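Local coordinates for transcriptional regulator (Pseudomonas aeruginosa, PDB 2WUI), which acts as a TetR-family repressor with a key part in antibiotic resistance, probably by binding DNA through a helix-turn-helix motif, at residues A66-I70 / S101-L106; R78-L82 / G148-A152; L166-I170 / R190-A194. One frame throughout, in Å; residues are numbered along the deposited sequence.

Contact 1: residues A66-I70 / S101-L106; sequences AFGQI and SVQRVL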
# COMPACT_ATOMS: atom_id res chain seq x y z
N ALA A 66 -20.56 11.21 -3.15
CA ALA A 66 -19.26 11.37 -2.50
C ALA A 66 -18.08 11.72 -3.43
O ALA A 66 -17.03 12.17 -2.96
CB ALA A 66 -18.94 10.14 -1.65
N PHE A 67 -18.23 11.54 -4.74
CA PHE A 67 -17.17 12.03 -5.64
C PHE A 67 -17.41 13.47 -6.04
O PHE A 67 -16.47 14.19 -6.38
CB PHE A 67 -17.00 11.14 -6.88
CG PHE A 67 -16.63 9.73 -6.55
CD1 PHE A 67 -16.08 9.41 -5.31
CD2 PHE A 67 -16.82 8.72 -7.48
CE1 PHE A 67 -15.75 8.10 -4.99
CE2 PHE A 67 -16.48 7.42 -7.18
CZ PHE A 67 -15.95 7.11 -5.93
N GLY A 68 -18.67 13.90 -5.99
CA GLY A 68 -18.99 15.30 -6.19
C GLY A 68 -18.42 16.13 -5.05
O GLY A 68 -18.39 17.36 -5.10
N GLN A 69 -17.97 15.43 -4.01
CA GLN A 69 -17.42 16.08 -2.83
C GLN A 69 -15.90 16.21 -2.87
O GLN A 69 -15.30 16.87 -2.02
CB GLN A 69 -17.85 15.33 -1.56
CG GLN A 69 -19.37 15.29 -1.33
CD GLN A 69 -19.72 14.87 0.09
OE1 GLN A 69 -20.81 14.35 0.34
NE2 GLN A 69 -18.79 15.08 1.03
N ILE A 70 -15.27 15.56 -3.85
CA ILE A 70 -13.84 15.71 -4.05
C ILE A 70 -13.58 17.06 -4.70
O ILE A 70 -14.12 17.34 -5.77
CB ILE A 70 -13.28 14.62 -4.98
CG1 ILE A 70 -12.71 13.45 -4.16
CG2 ILE A 70 -12.18 15.18 -5.88
CD1 ILE A 70 -13.74 12.42 -3.74
N SER A 101 -17.80 12.08 4.35
CA SER A 101 -18.40 10.97 3.62
C SER A 101 -17.36 10.31 2.71
O SER A 101 -17.22 9.10 2.69
CB SER A 101 -19.64 11.42 2.83
OG SER A 101 -19.31 11.77 1.51
N VAL A 102 -16.62 11.12 1.97
CA VAL A 102 -15.60 10.60 1.06
C VAL A 102 -14.68 9.55 1.68
O VAL A 102 -14.41 8.52 1.06
CB VAL A 102 -14.74 11.74 0.45
CG1 VAL A 102 -14.37 12.76 1.52
CG2 VAL A 102 -13.49 11.18 -0.20
N GLN A 103 -14.18 9.78 2.90
CA GLN A 103 -13.24 8.81 3.47
C GLN A 103 -13.97 7.49 3.73
O GLN A 103 -13.44 6.42 3.45
CB GLN A 103 -12.58 9.33 4.75
CG GLN A 103 -13.04 8.66 6.04
CD GLN A 103 -12.36 7.33 6.29
OE1 GLN A 103 -12.59 6.69 7.32
NE2 GLN A 103 -11.50 6.90 5.36
N ARG A 104 -15.19 7.58 4.25
CA ARG A 104 -16.05 6.41 4.39
C ARG A 104 -16.14 5.63 3.07
O ARG A 104 -15.57 4.54 2.95
CB ARG A 104 -17.45 6.82 4.89
CG ARG A 104 -17.73 6.46 6.36
CD ARG A 104 -18.30 7.61 7.20
NE ARG A 104 -19.28 8.44 6.49
CZ ARG A 104 -19.54 9.70 6.83
NH1 ARG A 104 -20.44 10.41 6.15
NH2 ARG A 104 -18.90 10.26 7.85
N VAL A 105 -16.82 6.21 2.08
CA VAL A 105 -16.92 5.59 0.76
C VAL A 105 -15.65 4.85 0.32
O VAL A 105 -15.70 3.65 0.06
CB VAL A 105 -17.32 6.61 -0.32
CG1 VAL A 105 -17.26 5.97 -1.69
CG2 VAL A 105 -18.70 7.13 -0.05
N LEU A 106 -14.52 5.54 0.24
CA LEU A 106 -13.29 4.88 -0.20
C LEU A 106 -12.97 3.65 0.64
O LEU A 106 -12.58 2.62 0.10
CB LEU A 106 -12.09 5.83 -0.18
CG LEU A 106 -12.03 7.04 -1.10
CD1 LEU A 106 -13.18 6.99 -2.11
CD2 LEU A 106 -12.07 8.33 -0.29

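Contact 2: residues R78-L82 / G148-A152; sequences RVPAL and GELPA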
# COMPACT_ATOMS: atom_id res chain seq x y z
N ARG A 78 -2.98 30.69 -12.82
CA ARG A 78 -1.67 31.28 -13.06
C ARG A 78 -0.71 31.00 -11.91
O ARG A 78 -0.34 31.91 -11.14
CB ARG A 78 -1.81 32.78 -13.32
CG ARG A 78 -2.86 33.13 -14.36
CD ARG A 78 -2.59 32.44 -15.71
NE ARG A 78 -3.02 33.31 -16.80
CZ ARG A 78 -2.29 33.63 -17.87
NH1 ARG A 78 -2.81 34.45 -18.78
NH2 ARG A 78 -1.07 33.13 -18.05
N VAL A 79 -0.31 29.74 -11.79
CA VAL A 79 0.66 29.30 -10.81
C VAL A 79 1.50 28.22 -11.48
O VAL A 79 1.22 27.83 -12.61
CB VAL A 79 -0.04 28.71 -9.58
CG1 VAL A 79 -0.99 29.71 -8.97
CG2 VAL A 79 -0.79 27.45 -9.96
N PRO A 80 2.53 27.71 -10.79
CA PRO A 80 3.27 26.59 -11.38
C PRO A 80 2.38 25.34 -11.43
O PRO A 80 1.50 25.17 -10.57
CB PRO A 80 4.42 26.36 -10.41
CG PRO A 80 4.51 27.60 -9.58
CD PRO A 80 3.12 28.17 -9.52
N ALA A 81 2.58 24.48 -12.42
CA ALA A 81 1.73 23.31 -12.53
C ALA A 81 1.93 22.41 -11.31
O ALA A 81 0.99 21.74 -10.87
CB ALA A 81 2.02 22.56 -13.80
N LEU A 82 3.14 22.40 -10.76
CA LEU A 82 3.40 21.59 -9.59
C LEU A 82 2.72 22.17 -8.36
O LEU A 82 2.47 21.46 -7.39
CB LEU A 82 4.90 21.44 -9.34
CG LEU A 82 5.72 20.45 -10.18
CD1 LEU A 82 4.95 19.14 -10.51
CD2 LEU A 82 6.26 21.12 -11.42
N GLY A 148 8.44 24.69 -18.81
CA GLY A 148 9.81 24.95 -18.39
C GLY A 148 10.11 24.67 -16.93
O GLY A 148 11.28 24.67 -16.55
N GLU A 149 9.10 24.42 -16.10
CA GLU A 149 9.33 24.13 -14.68
C GLU A 149 10.13 22.83 -14.40
O GLU A 149 10.57 22.63 -13.27
CB GLU A 149 8.02 24.08 -13.88
CG GLU A 149 7.05 25.24 -14.13
CD GLU A 149 5.67 25.01 -13.48
OE1 GLU A 149 5.58 24.13 -12.59
OE2 GLU A 149 4.70 25.72 -13.85
N LEU A 150 10.28 21.95 -15.39
CA LEU A 150 11.02 20.68 -15.19
C LEU A 150 11.83 20.25 -16.42
O LEU A 150 11.49 20.59 -17.55
CB LEU A 150 10.09 19.53 -14.77
CG LEU A 150 9.26 19.51 -13.47
CD1 LEU A 150 8.72 18.11 -13.22
CD2 LEU A 150 10.04 19.99 -12.25
N PRO A 151 12.90 19.47 -16.20
CA PRO A 151 13.80 19.15 -17.31
C PRO A 151 13.11 18.51 -18.50
O PRO A 151 12.52 17.42 -18.38
CB PRO A 151 14.76 18.11 -16.72
CG PRO A 151 14.34 17.86 -15.31
CD PRO A 151 13.34 18.90 -14.91
N ALA A 152 13.19 19.15 -19.66
CA ALA A 152 12.82 18.46 -20.88
C ALA A 152 13.80 17.33 -20.89
O ALA A 152 14.95 17.51 -20.47
CB ALA A 152 13.01 19.34 -22.09

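Contact 3: residues L166-I170 / R190-A194; sequences LWDGI and RMFRA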
# COMPACT_ATOMS: atom_id res chain seq x y z
N LEU A 166 5.03 7.37 -4.08
CA LEU A 166 5.31 8.07 -2.83
C LEU A 166 4.00 8.35 -2.11
O LEU A 166 3.87 8.07 -0.92
CB LEU A 166 6.09 9.37 -3.09
CG LEU A 166 6.77 10.09 -1.91
CD1 LEU A 166 7.50 11.38 -2.34
CD2 LEU A 166 5.76 10.44 -0.85
N TRP A 167 3.04 8.90 -2.83
CA TRP A 167 1.71 9.15 -2.28
C TRP A 167 1.21 7.91 -1.54
O TRP A 167 1.14 7.89 -0.30
CB TRP A 167 0.76 9.48 -3.42
CG TRP A 167 -0.40 10.30 -3.03
CD1 TRP A 167 -0.47 11.66 -3.02
CD2 TRP A 167 -1.68 9.83 -2.63
NE1 TRP A 167 -1.72 12.07 -2.61
CE2 TRP A 167 -2.49 10.96 -2.37
CE3 TRP A 167 -2.22 8.55 -2.45
CZ2 TRP A 167 -3.81 10.85 -1.94
CZ3 TRP A 167 -3.54 8.45 -2.03
CH2 TRP A 167 -4.31 9.59 -1.77
N ASP A 168 0.89 6.87 -2.30
CA ASP A 168 0.44 5.59 -1.75
C ASP A 168 1.20 5.16 -0.49
O ASP A 168 0.60 4.85 0.54
CB ASP A 168 0.63 4.47 -2.77
CG ASP A 168 -0.19 4.70 -4.05
OD1 ASP A 168 -0.77 5.79 -4.19
OD2 ASP A 168 -0.24 3.80 -4.93
N GLY A 169 2.52 5.14 -0.58
CA GLY A 169 3.39 5.02 0.58
C GLY A 169 3.01 5.81 1.84
O GLY A 169 2.91 5.21 2.91
N ILE A 170 2.83 7.13 1.75
CA ILE A 170 2.46 7.88 2.96
C ILE A 170 0.99 7.64 3.32
O ILE A 170 0.63 7.61 4.50
CB ILE A 170 2.81 9.40 2.90
CG1 ILE A 170 1.87 10.16 1.97
CG2 ILE A 170 4.26 9.62 2.43
CD1 ILE A 170 2.52 10.41 0.60
N ARG A 190 6.03 18.25 3.45
CA ARG A 190 7.47 18.22 3.29
C ARG A 190 7.85 17.05 2.39
O ARG A 190 8.57 17.21 1.41
CB ARG A 190 8.17 18.13 4.64
CG ARG A 190 8.07 19.40 5.49
CD ARG A 190 9.34 19.61 6.31
NE ARG A 190 9.30 18.98 7.63
CZ ARG A 190 10.39 18.60 8.30
NH1 ARG A 190 11.58 18.76 7.74
NH2 ARG A 190 10.31 18.05 9.50
N MET A 191 7.36 15.86 2.70
CA MET A 191 7.73 14.71 1.90
C MET A 191 7.34 14.93 0.44
O MET A 191 8.14 14.67 -0.46
CB MET A 191 7.12 13.43 2.45
CG MET A 191 7.24 13.34 3.95
SD MET A 191 6.90 11.69 4.56
CE MET A 191 8.56 11.04 4.61
N PHE A 192 6.13 15.42 0.21
CA PHE A 192 5.70 15.63 -1.16
C PHE A 192 6.61 16.61 -1.88
O PHE A 192 7.03 16.35 -3.01
CB PHE A 192 4.27 16.13 -1.21
CG PHE A 192 3.25 15.06 -0.98
CD1 PHE A 192 3.08 14.05 -1.89
CD2 PHE A 192 2.47 15.07 0.16
CE1 PHE A 192 2.15 13.07 -1.69
CE2 PHE A 192 1.52 14.08 0.37
CZ PHE A 192 1.36 13.08 -0.56
N ARG A 193 6.92 17.73 -1.23
CA ARG A 193 7.78 18.75 -1.83
C ARG A 193 9.11 18.12 -2.18
O ARG A 193 9.58 18.25 -3.31
CB ARG A 193 8.00 19.90 -0.87
CG ARG A 193 6.74 20.73 -0.65
CD ARG A 193 7.10 22.14 -0.21
NE ARG A 193 6.47 23.13 -1.07
CZ ARG A 193 5.27 23.65 -0.84
NH1 ARG A 193 4.76 24.53 -1.68
NH2 ARG A 193 4.60 23.28 0.24
N ALA A 194 9.68 17.42 -1.21
CA ALA A 194 10.94 16.71 -1.41
C ALA A 194 10.82 15.67 -2.51
O ALA A 194 11.80 15.29 -3.14
CB ALA A 194 11.39 16.06 -0.11

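Contact 1: residues A66-I70 / S101-L106
Ala66 packs against Ser101, Val102 and Val105 where the end of helix 55-67 meets the start of helix 101-110. The CA atoms of Ala66 and Val102 are 5.2 Å apart, a spacing that the small alanine side chain permits. Ala66 CB lies 3.4 Å from Val105 CG2, the branch of that valine directed opposite its carbonyl carbon. The Phe67 ring meets Leu106 CD1 at its edge, near the ring plane, 4.0 Å from Phe67 CE1; Val105 CG1 approaches the same ring atom obliquely. In the turn that follows, Ile70 CD1 meets Val102 CG2 at 3.8 Å, the two side chains crossing at about a right angle. Val102 presents CG2 by holding it anti to its own backbone N. Ile70 is brought back toward helix 101-110 by a type I turn from Phe67 to Ile70, in which Ile70 N bonds to Phe67 O.

The solvent side is looser and polar. Exposed Gln69, its chain extended beyond CG, places OE1 3.2 Å from Ser101 OG and accepts only a weak hydrogen bond from that hydroxyl. The Ala66, Phe67 and Ile70 contacts join helix 101-110 to the end of helix 55-67, while Arg104 ties it to helix 11-26 by a salt bridge with Glu21; in TetR-family proteins the helix in the place of 55-67 connects the DNA-binding domain to the regulatory core.

Contact 2: residues R78-L82 / G148-A152
Glu149 reaches from the loop 148-152 to the first turn of helix 81-97, meeting Pro80, Ala81 and Leu82 with its carboxylate. Its CG stands opposite the carbonyl carbon (chi1 -47°) and the chain then runs extended (chi2 171°), which carries the acid across a CA separation of 7.3 Å between Pro80 and Glu149. Ala81 N donates to Glu149 OE2 at 2.8 Å, with an N-H...O angle of 152°, and OE2 receives it through its syn lone pair. The same N-H leans weakly on Glu149 OE1, so the bond is forked but uneven. Around this polar grip the flanks are carbon: Glu149 OE1 lies 3.3 Å from Pro80 CB and also beside Leu82 CD2, where the leucine and glutamate chains lie alongside each other, pointing opposite ways.

One residue on, Leu150 turns from polar to apolar contact. The two leucines point their ends at each other, Leu82 CD2 lying 4.0 Å from both CG and CD2 of Leu150. Both leucines, like Glu149, also touch Ala144 of helix 120-146, and each reaches helix 185-201, Leu82 at Leu196 and Leu150 at Leu199. The loop thereby closes over a junction of three helices.

Pro80 occupies the N-cap position, so the bonded amide belongs to the helix's opening turn, where a carboxylate probably interacts favourably with the helix dipole. A distant loop's carboxylate accepting the first amide is a familiar way of satisfying a helix N terminus.

Contact 3: residues L166-I170 / R190-A194
Trp167 and Phe192 make the aromatic part of the contact between helices 156-174 and 185-201. The five-membered ring of Trp167 and the ring of Phe192 have centroids 5.2 Å apart and planes inclined at 49°, an oblique meeting of the two rings. Trp167 holds CG anti to its backbone N (chi1 -154°), which directs the CD1 corner of the indole to the CE1-CZ end of Phe192.

Aliphatic and sulfur contacts fill the neighbouring layer. Ile170 CG1 lies 3.9 Å from Phe192 CZ, the two side chains crossing at a slant. The other branch of Ile170, CG2, meets Met191 SD at 4.0 Å, the two side chains lying alongside, oppositely directed. Leu166 CD1 comes to 3.8 Å from Met191 O, so here a methyl group rests against backbone rather than side chain.

No hydrogen bond spans the two segments. The indole N-H is satisfied by another helix of the bundle, Trp167 NE1 bonding to Gly89 O of helix 81-97. The second subunit packs its Tyr162 on Leu166 and its Leu158 on Met191.

The local axes approach to 10.8 Å at 162°, nearly antiparallel, a separation bridged by large side chains. The chemistry therefore implies an apolar helix pairing held by shape and burial, and one that contributes directly to the subunit interface, as the corresponding helices commonly do in TetR-family dimers.

In the fold
The three contacts spread along an all-helical chain. Contacts 1 and 2 are the farthest apart, their centres 30 Å from each other; contact 3 lies 22 Å from contact 1 and 19 Å from contact 2, and none touches another. Along the sequence, contacts 1 and 2 alternate their segments, whereas contact 3 opens after both have closed. Helix 81-97 relates all three: it follows helix 55-67 and precedes helix 101-110 of contact 1, begins in contact 2, and packs on Trp167 and Phe192 of contact 3. Contact 1 thus joins the part next to the predicted DNA-binding motif to the core, contact 2 closes a distant end of that core, and contact 3 borders the second subunit.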